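Local coordinates for protein CsoZ (Staphylococcus aureus, PDB 6FF1) that probably serves as a metallochaperone in the copper homeostasis of Staphylococcus aureus, at residues 5-10 against 43-48; 23-28 against 58-63. All blocks are in the same frame, centred on the assembly; numbering follows the deposited sequence. Where two conformers were deposited one is given.

Contact 1. Residues 5-10 against 43-48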
loop_
_atom_site.group_PDB
_atom_site.type_symbol
_atom_site.label_atom_id
_atom_site.label_comp_id
_atom_site.label_asym_id
_atom_site.label_seq_id
_atom_site.Cartn_x
_atom_site.Cartn_y
_atom_site.Cartn_z
ATOM N N ASN A 5 -2.526 2.823 -8.756
ATOM C CA ASN A 5 -2.985 3.889 -7.857
ATOM C C ASN A 5 -1.847 4.401 -7.015
ATOM O O ASN A 5 -0.913 3.646 -6.647
ATOM C CB ASN A 5 -4.022 3.386 -6.870
ATOM C CG ASN A 5 -5.372 3.220 -7.412
ATOM O OD1 ASN A 5 -5.657 2.307 -8.163
ATOM N ND2 ASN A 5 -6.268 4.125 -6.996
ATOM N N THR A 6 -1.951 5.674 -6.688
ATOM C CA THR A 6 -1.167 6.281 -5.610
ATOM C C THR A 6 -2.094 6.465 -4.448
ATOM O O THR A 6 -3.139 7.087 -4.582
ATOM C CB THR A 6 -0.546 7.581 -6.057
ATOM O OG1 THR A 6 0.255 7.353 -7.216
ATOM C CG2 THR A 6 0.280 8.187 -4.921
ATOM N N ILE A 7 -1.745 5.875 -3.336
ATOM C CA ILE A 7 -2.494 5.938 -2.101
ATOM C C ILE A 7 -1.756 6.864 -1.163
ATOM O O ILE A 7 -0.537 6.661 -0.933
ATOM C CB ILE A 7 -2.685 4.563 -1.479
ATOM C CG1 ILE A 7 -3.319 3.596 -2.474
ATOM C CG2 ILE A 7 -3.448 4.683 -0.196
ATOM C CD1 ILE A 7 -3.284 2.144 -2.044
ATOM N N TYR A 8 -2.442 7.857 -0.634
ATOM C CA TYR A 8 -1.806 8.885 0.177
ATOM C C TYR A 8 -2.015 8.574 1.630
ATOM O O TYR A 8 -3.093 8.713 2.177
ATOM C CB TYR A 8 -2.362 10.253 -0.182
ATOM C CG TYR A 8 -2.008 10.665 -1.576
ATOM C CD1 TYR A 8 -2.754 10.196 -2.673
ATOM C CD2 TYR A 8 -0.912 11.485 -1.823
ATOM C CE1 TYR A 8 -2.410 10.563 -3.961
ATOM C CE2 TYR A 8 -0.620 11.863 -3.123
ATOM C CZ TYR A 8 -1.364 11.390 -4.171
ATOM O OH TYR A 8 -1.052 11.774 -5.471
ATOM N N THR A 9 -0.980 8.020 2.236
ATOM C CA THR A 9 -1.062 7.560 3.622
ATOM C C THR A 9 -0.535 8.599 4.578
ATOM O O THR A 9 0.184 9.528 4.182
ATOM C CB THR A 9 -0.333 6.259 3.873
ATOM O OG1 THR A 9 1.068 6.475 3.906
ATOM C CG2 THR A 9 -0.690 5.222 2.835
ATOM N N ALA A 10 -0.811 8.380 5.851
ATOM C CA ALA A 10 -0.228 9.096 6.955
ATOM C C ALA A 10 0.061 8.088 8.044
ATOM O O ALA A 10 -0.701 7.122 8.246
ATOM C CB ALA A 10 -1.193 10.169 7.430
ATOM N N VAL A 43 2.003 5.615 -1.402
ATOM C CA VAL A 43 2.126 4.208 -1.692
ATOM C C VAL A 43 1.656 4.020 -3.090
ATOM O O VAL A 43 0.473 4.259 -3.402
ATOM C CB VAL A 43 1.290 3.378 -0.702
ATOM C CG1 VAL A 43 1.283 1.911 -1.081
ATOM C CG2 VAL A 43 1.755 3.592 0.712
ATOM N N THR A 44 2.537 3.671 -4.000
ATOM C CA THR A 44 2.149 3.413 -5.387
ATOM C C THR A 44 2.073 1.943 -5.607
ATOM O O THR A 44 2.999 1.205 -5.239
ATOM C CB THR A 44 3.103 4.007 -6.441
ATOM O OG1 THR A 44 4.437 3.540 -6.226
ATOM C CG2 THR A 44 3.077 5.527 -6.369
ATOM N N VAL A 45 0.988 1.497 -6.221
ATOM C CA VAL A 45 0.697 0.089 -6.336
ATOM C C VAL A 45 0.165 -0.181 -7.727
ATOM O O VAL A 45 -0.660 0.550 -8.221
ATOM C CB VAL A 45 -0.285 -0.334 -5.266
ATOM C CG1 VAL A 45 0.188 -0.296 -3.868
ATOM C CG2 VAL A 45 -1.561 0.415 -5.308
ATOM N N SER A 46 0.598 -1.297 -8.316
ATOM C CA SER A 46 0.038 -1.851 -9.534
ATOM C C SER A 46 -0.553 -3.198 -9.203
ATOM O O SER A 46 0.075 -4.036 -8.536
ATOM C CB SER A 46 1.104 -2.029 -10.603
ATOM O OG SER A 46 1.644 -0.794 -10.920
ATOM N N TYR A 47 -1.818 -3.391 -9.592
ATOM C CA TYR A 47 -2.522 -4.553 -9.110
ATOM C C TYR A 47 -3.674 -4.923 -10.048
ATOM O O TYR A 47 -4.138 -4.128 -10.841
ATOM C CB TYR A 47 -3.123 -4.280 -7.719
ATOM C CG TYR A 47 -4.123 -3.164 -7.688
ATOM C CD1 TYR A 47 -3.711 -1.882 -7.545
ATOM C CD2 TYR A 47 -5.478 -3.380 -7.878
ATOM C CE1 TYR A 47 -4.602 -0.810 -7.622
ATOM C CE2 TYR A 47 -6.350 -2.341 -7.924
ATOM C CZ TYR A 47 -5.922 -1.060 -7.772
ATOM O OH TYR A 47 -6.862 -0.033 -7.827
ATOM N N GLU A 48 -4.117 -6.140 -9.894
ATOM C CA GLU A 48 -5.254 -6.682 -10.612
ATOM C C GLU A 48 -6.035 -7.601 -9.714
ATOM O O GLU A 48 -5.515 -8.139 -8.724
ATOM C CB GLU A 48 -4.828 -7.433 -11.862
ATOM C CG GLU A 48 -3.967 -8.648 -11.563
ATOM C CD GLU A 48 -3.445 -9.322 -12.832
ATOM O OE1 GLU A 48 -2.218 -9.478 -12.947
ATOM O OE2 GLU A 48 -4.258 -9.709 -13.719
#
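Asn5 and Val45, and likewise Ile7 and Val43, face each other as antiparallel hydrogen-bonded pairs that join the two central strands, 3-10 and 42-47, of the open-faced βαββαβ sandwich of heavy-metal-associated domains. Each pair closes two backbone bonds. At the Asn5 end, Val45 N reaches Asn5 O at 2.9 Å; at the other end Ile7 N bonds to Val43 O at 2.7 Å. Between them Thr6 and Thr44 make a non-hydrogen-bonded pair, where the backbones come close enough for CA-H...O contacts from Thr44 CA to Asn5 O and from Thr6 CA to Val43 O.

The apolar contacts gather on the face turned to the helices. Ile7 sends CD1 obliquely across to Val45 CG2 at 4.1 Å, while its side chain also rests on Leu53 and Ile56 of helix 53-62. Thr9 CG2 meets Val43 CG2 at 3.6 Å, the two side chains crossing at about a right angle. Branched residues suit such strands, and threonine serves both needs here: its methyl joins the core while OG1 bonds to Gly41 O. On the opposite face, in the modelled conformer of Thr44, Thr6 and Thr44 lie side by side and point the same way, Thr6 OG1 resting 3.5 Å from Thr44 CG2; here, at a partly exposed surface, threonine keeps the branched shape with a polar edge.

One side-chain hydrogen bond completes the contact. With chi1 at 61°, Tyr47 sets CG between its backbone N and carbonyl carbon, and the ring lies with Asn5 OD1 at its edge. Tyr47 OH donates to Asn5 OD1 at 2.7 Å, approaching from 45° above the amide carbonyl plane.

Contact 2. Residues 23-28 against 58-63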
loop_
_atom_site.group_PDB
_atom_site.type_symbol
_atom_site.label_atom_id
_atom_site.label_comp_id
_atom_site.label_asym_id
_atom_site.label_seq_id
_atom_site.Cartn_x
_atom_site.Cartn_y
_atom_site.Cartn_z
ATOM N N GLU A 23 5.965 -5.459 2.104
ATOM C CA GLU A 23 5.875 -6.895 1.940
ATOM C C GLU A 23 4.436 -7.389 2.000
ATOM O O GLU A 23 4.035 -8.187 1.159
ATOM C CB GLU A 23 6.751 -7.590 3.018
ATOM C CG GLU A 23 6.769 -9.074 2.886
ATOM C CD GLU A 23 7.798 -9.622 1.879
ATOM O OE1 GLU A 23 8.269 -8.861 1.000
ATOM O OE2 GLU A 23 8.149 -10.832 1.980
ATOM N N ARG A 24 3.687 -6.925 2.974
ATOM C CA ARG A 24 2.305 -7.331 3.135
ATOM C C ARG A 24 1.470 -6.962 1.908
ATOM O O ARG A 24 0.694 -7.802 1.423
ATOM C CB ARG A 24 1.689 -6.803 4.396
ATOM C CG ARG A 24 2.234 -7.431 5.655
ATOM C CD ARG A 24 1.500 -8.725 5.950
ATOM N NE ARG A 24 0.092 -8.547 6.178
ATOM C CZ ARG A 24 -0.768 -9.518 6.345
ATOM N NH1 ARG A 24 -0.350 -10.777 6.442
ATOM N NH2 ARG A 24 -2.058 -9.280 6.506
ATOM N N ILE A 25 1.593 -5.732 1.418
ATOM C CA ILE A 25 0.851 -5.375 0.252
ATOM C C ILE A 25 1.352 -6.147 -0.958
ATOM O O ILE A 25 0.551 -6.721 -1.742
ATOM C CB ILE A 25 0.907 -3.880 -0.006
ATOM C CG1 ILE A 25 0.226 -3.119 1.138
ATOM C CG2 ILE A 25 0.284 -3.556 -1.344
ATOM C CD1 ILE A 25 0.367 -1.610 0.996
ATOM N N SER A 26 2.651 -6.252 -1.151
ATOM C CA SER A 26 3.206 -6.890 -2.319
ATOM C C SER A 26 2.756 -8.346 -2.410
ATOM O O SER A 26 2.588 -8.854 -3.493
ATOM C CB SER A 26 4.740 -6.928 -2.275
ATOM O OG SER A 26 5.240 -5.630 -2.443
ATOM N N ASN A 27 2.651 -9.003 -1.298
ATOM C CA ASN A 27 2.313 -10.416 -1.263
ATOM C C ASN A 27 0.853 -10.751 -1.382
ATOM O O ASN A 27 0.482 -11.927 -1.518
ATOM C CB ASN A 27 2.934 -11.109 -0.058
ATOM C CG ASN A 27 4.484 -11.168 -0.171
ATOM O OD1 ASN A 27 5.056 -10.918 -1.219
ATOM N ND2 ASN A 27 5.102 -11.433 0.928
ATOM N N MET A 28 0.003 -9.718 -1.423
ATOM C CA MET A 28 -1.371 -9.955 -1.773
ATOM C C MET A 28 -1.433 -10.460 -3.203
ATOM O O MET A 28 -0.769 -9.952 -4.093
ATOM C CB MET A 28 -2.165 -8.653 -1.659
ATOM C CG MET A 28 -2.264 -8.163 -0.262
ATOM S SD MET A 28 -3.037 -6.518 -0.213
ATOM C CE MET A 28 -4.630 -6.854 -0.688
ATOM N N LYS A 58 -7.383 -1.693 3.138
ATOM C CA LYS A 58 -7.666 -2.350 4.379
ATOM C C LYS A 58 -6.361 -2.792 5.054
ATOM O O LYS A 58 -6.238 -2.704 6.267
ATOM C CB LYS A 58 -8.584 -3.531 4.141
ATOM C CG LYS A 58 -8.837 -4.355 5.388
ATOM C CD LYS A 58 -9.836 -5.487 5.197
ATOM C CE LYS A 58 -10.224 -6.125 6.527
ATOM N NZ LYS A 58 -9.123 -6.865 7.161
ATOM N N GLU A 59 -5.415 -3.291 4.281
ATOM C CA GLU A 59 -4.132 -3.684 4.872
ATOM C C GLU A 59 -3.400 -2.507 5.478
ATOM O O GLU A 59 -2.836 -2.608 6.574
ATOM C CB GLU A 59 -3.253 -4.358 3.849
ATOM C CG GLU A 59 -1.899 -4.795 4.384
ATOM C CD GLU A 59 -1.969 -5.782 5.519
ATOM O OE1 GLU A 59 -2.882 -6.619 5.557
ATOM O OE2 GLU A 59 -1.060 -5.857 6.375
ATOM N N ILE A 60 -3.469 -1.366 4.794
ATOM C CA ILE A 60 -2.888 -0.126 5.348
ATOM C C ILE A 60 -3.487 0.194 6.677
ATOM O O ILE A 60 -2.794 0.513 7.629
ATOM C CB ILE A 60 -2.949 0.971 4.317
ATOM C CG1 ILE A 60 -2.100 0.598 3.103
ATOM C CG2 ILE A 60 -2.545 2.322 4.897
ATOM C CD1 ILE A 60 -2.320 1.502 1.868
ATOM N N TYR A 61 -4.820 0.190 6.735
ATOM C CA TYR A 61 -5.514 0.459 7.961
ATOM C C TYR A 61 -5.242 -0.588 9.046
ATOM O O TYR A 61 -5.101 -0.263 10.235
ATOM C CB TYR A 61 -7.032 0.608 7.719
ATOM C CG TYR A 61 -7.393 2.022 7.414
ATOM C CD1 TYR A 61 -7.061 2.570 6.201
ATOM C CD2 TYR A 61 -7.963 2.829 8.355
ATOM C CE1 TYR A 61 -7.309 3.894 5.939
ATOM C CE2 TYR A 61 -8.245 4.161 8.080
ATOM C CZ TYR A 61 -7.865 4.686 6.889
ATOM O OH TYR A 61 -8.050 6.019 6.579
ATOM N N ASP A 62 -5.188 -1.846 8.647
ATOM C CA ASP A 62 -4.913 -2.908 9.624
ATOM C C ASP A 62 -3.567 -2.771 10.301
ATOM O O ASP A 62 -3.383 -3.182 11.454
ATOM C CB ASP A 62 -5.023 -4.285 8.970
ATOM C CG ASP A 62 -6.464 -4.686 8.676
ATOM O OD1 ASP A 62 -7.405 -4.009 9.159
ATOM O OD2 ASP A 62 -6.601 -5.674 7.955
ATOM N N GLU A 63 -2.610 -2.189 9.586
ATOM C CA GLU A 63 -1.286 -1.934 10.145
ATOM C C GLU A 63 -1.199 -0.665 10.970
ATOM O O GLU A 63 -0.117 -0.378 11.499
ATOM C CB GLU A 63 -0.224 -1.993 9.036
ATOM C CG GLU A 63 -0.161 -3.347 8.414
ATOM C CD GLU A 63 1.058 -3.585 7.570
ATOM O OE1 GLU A 63 2.071 -2.897 7.727
ATOM O OE2 GLU A 63 1.022 -4.425 6.644
#
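Arg24, near the C-terminal end of helix 15-26, meets Glu59 of helix 53-62 in a side-on, two-nitrogen salt bridge. Its chain bends at chi2 and chi3. Arg24 NE then points almost straight at Glu59 OE2 (2.9 Å, 175° at the hydrogen), and Arg24 NH2 reaches Glu59 OE1, also at 2.9 Å. The two planes stand 56° apart: Glu59 OE2 lies close to the guanidinium plane yet is itself met from above the carboxylate, whereas OE1 is met on the syn side, though tilted from the carboxylate plane. Glu63 OE2 comes up to the aliphatic base of the arginine, 3.3 Å from Arg24 CB.

Ile25, next along, turns to the interior. Its CD1 packs on Ile60 CG1 at 3.9 Å, and its side chain also touches Val31 and Val34 of strand 31-36, an apolar setting that suits a long branched residue. The two helices of the βαββαβ fold are thus joined by apolar packing on the side of the sheet and by charged groups toward the solvent.

Glu59 OE2 and Glu63 OE2 are 2.5 Å apart, so one carboxyl group probably holds a proton; Arg24 would help offset whatever negative charge the pair retains.

How the contacts relate
Contact 1 lies within the sheet and is largely buried; contact 2 bridges the two helices packed on it and is only partly buried. The elements interleave along the chain: strand 3-10 leads into helix 15-26, and strand 42-47 into helix 53-62, so each contact draws together the same two halves of the fold at a different level. They share one apolar core, in which Ile7 CG2 meets Ile60 CD1 at 4.0 Å and Val45 CG1 meets Ile25 CG2 at 4.1 Å. Backbone hydrogen bonds dominate between the strands, with one neutral side-chain bond added, whereas between the helices charged side chains do the polar work toward solvent.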